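Local coordinates for protein aminotransferase (Streptomyces pactum, PDB 4ZM4) that belongs to the class-III aminotransferase family, whose members are pyridoxal-phosphate-dependent enzymes, and binds pyridoxal-5'-phosphate, at residues B[348-353]-B[360-365]. The protein carries 1 engineered substitution. Numbering follows the deposited sequence.
Sequences TVREVF and VHINRV
Phe353 and Val360 have the nearest pair of CA atoms, 6.9 Å apart, where helix segment 348-353 runs antiparallel to edge strand 360-365 (175°) with axes 9.8 Å apart at closest approach. Val360 lies over one face of the Phe353 ring: its CG2 is 4.0 Å from the centroid and 14° off the normal, a CH-pi contact, while Val360 CB reaches Phe353 CD2 at 3.7 Å. One helical turn back, Val349 CG1 meets Ile362 CD1 at 3.8 Å. Ile362 CB points toward the helix; with CG1 anti to the carbonyl carbon and an extended chi2, CD1 also touches Arg350 CG. The extended Arg350 chain runs antiparallel alongside the Ile362 side chain and lays a guanidinium face over Ile362 CB. Arg350 NH2 makes a weak, bent hydrogen bond to Ile362 O (3.3 Å, N-H...O 134°), and Arg350 NH1 donates to a water that also accepts, weakly, from Ile362 N. Glu346, one turn earlier, forms a salt bridge with the same NH2. Leu439 and Leu443 of helix 429-444 touch Val349 and Phe353, respectively. An apolar layer between helix and three-stranded sheet thus meets a polar margin, where Glu346 probably orients the guanidinium more than the looser strand ties do.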
# COMPACT_ATOMS: atom_id res chain seq x y z
N THR B 348 20.56 30.66 -5.44
CA THR B 348 19.75 31.66 -4.73
C THR B 348 19.80 31.48 -3.23
O THR B 348 20.04 32.43 -2.49
CB THR B 348 18.28 31.55 -5.17
OG1 THR B 348 18.21 31.77 -6.58
CG2 THR B 348 17.45 32.60 -4.47
N VAL B 349 19.61 30.24 -2.77
CA VAL B 349 19.62 29.94 -1.34
C VAL B 349 21.01 30.13 -0.74
O VAL B 349 21.12 30.70 0.34
CB VAL B 349 19.07 28.54 -1.07
CG1 VAL B 349 19.26 28.12 0.36
CG2 VAL B 349 17.59 28.50 -1.45
N ARG B 350 22.06 29.73 -1.45
CA ARG B 350 23.45 30.06 -1.02
C ARG B 350 23.71 31.57 -0.82
O ARG B 350 24.28 31.97 0.19
CB ARG B 350 24.50 29.51 -2.01
CG ARG B 350 24.89 28.07 -1.75
CD ARG B 350 26.12 27.61 -2.56
NE ARG B 350 26.05 26.17 -2.80
CZ ARG B 350 26.28 25.22 -1.88
NH1 ARG B 350 26.66 25.54 -0.64
NH2 ARG B 350 26.14 23.94 -2.20
N GLU B 351 23.26 32.40 -1.76
CA GLU B 351 23.44 33.84 -1.65
C GLU B 351 22.70 34.34 -0.40
O GLU B 351 23.25 35.10 0.39
CB GLU B 351 22.95 34.54 -2.92
CG GLU B 351 23.19 36.04 -2.99
CD GLU B 351 22.44 36.72 -4.15
OE1 GLU B 351 22.27 36.08 -5.22
OE2 GLU B 351 22.00 37.90 -3.98
N VAL B 352 21.45 33.93 -0.24
CA VAL B 352 20.64 34.45 0.87
C VAL B 352 21.28 34.13 2.22
O VAL B 352 21.29 34.97 3.10
CB VAL B 352 19.18 33.94 0.79
CG1 VAL B 352 18.41 34.26 2.07
CG2 VAL B 352 18.48 34.56 -0.41
N PHE B 353 21.80 32.92 2.38
CA PHE B 353 22.48 32.55 3.63
C PHE B 353 23.84 33.26 3.78
O PHE B 353 24.24 33.61 4.89
CB PHE B 353 22.64 31.01 3.73
CG PHE B 353 21.39 30.30 4.18
CD1 PHE B 353 20.36 30.04 3.29
CD2 PHE B 353 21.25 29.88 5.48
CE1 PHE B 353 19.21 29.38 3.70
CE2 PHE B 353 20.11 29.22 5.88
CZ PHE B 353 19.09 28.97 4.99
N VAL B 360 25.56 27.26 6.14
CA VAL B 360 24.54 26.33 5.66
C VAL B 360 25.23 25.19 4.90
O VAL B 360 26.24 25.41 4.24
CB VAL B 360 23.56 27.08 4.76
CG1 VAL B 360 24.22 27.47 3.45
CG2 VAL B 360 22.31 26.27 4.51
N HIS B 361 24.71 23.97 5.01
CA HIS B 361 25.11 22.89 4.12
C HIS B 361 23.99 22.57 3.16
O HIS B 361 22.83 22.43 3.57
CB HIS B 361 25.48 21.63 4.89
CG HIS B 361 26.17 20.61 4.04
ND1 HIS B 361 27.52 20.66 3.78
CD2 HIS B 361 25.70 19.53 3.36
CE1 HIS B 361 27.86 19.66 2.99
NE2 HIS B 361 26.77 18.95 2.73
N ILE B 362 24.32 22.48 1.87
CA ILE B 362 23.35 22.24 0.79
C ILE B 362 23.89 21.15 -0.12
O ILE B 362 25.00 21.30 -0.65
CB ILE B 362 23.11 23.50 -0.06
CG1 ILE B 362 22.51 24.62 0.79
CG2 ILE B 362 22.19 23.20 -1.24
CD1 ILE B 362 22.36 25.96 0.06
N ASN B 363 23.19 20.03 -0.22
CA ASN B 363 23.53 18.99 -1.20
C ASN B 363 22.42 18.93 -2.25
O ASN B 363 21.27 19.09 -1.92
CB ASN B 363 23.68 17.61 -0.55
CG ASN B 363 24.94 17.46 0.31
OD1 ASN B 363 24.88 16.85 1.40
ND2 ASN B 363 26.07 17.92 -0.19
N ARG B 364 22.78 18.71 -3.50
CA ARG B 364 21.80 18.64 -4.53
C ARG B 364 22.12 17.58 -5.58
O ARG B 364 23.26 17.40 -5.99
CB ARG B 364 21.65 20.01 -5.19
CG ARG B 364 20.48 20.09 -6.18
CD ARG B 364 20.29 21.50 -6.72
NE ARG B 364 21.41 21.93 -7.55
CZ ARG B 364 21.62 21.55 -8.81
NH1 ARG B 364 20.79 20.72 -9.42
NH2 ARG B 364 22.68 22.03 -9.48
N VAL B 365 21.09 16.85 -6.02
CA VAL B 365 21.19 15.99 -7.17
C VAL B 365 19.91 16.25 -7.96
O VAL B 365 18.82 15.72 -7.62
CB VAL B 365 21.32 14.50 -6.78
CG1 VAL B 365 21.50 13.65 -8.03
CG2 VAL B 365 22.49 14.26 -5.84
O HOH W 1 27.52 23.15 1.34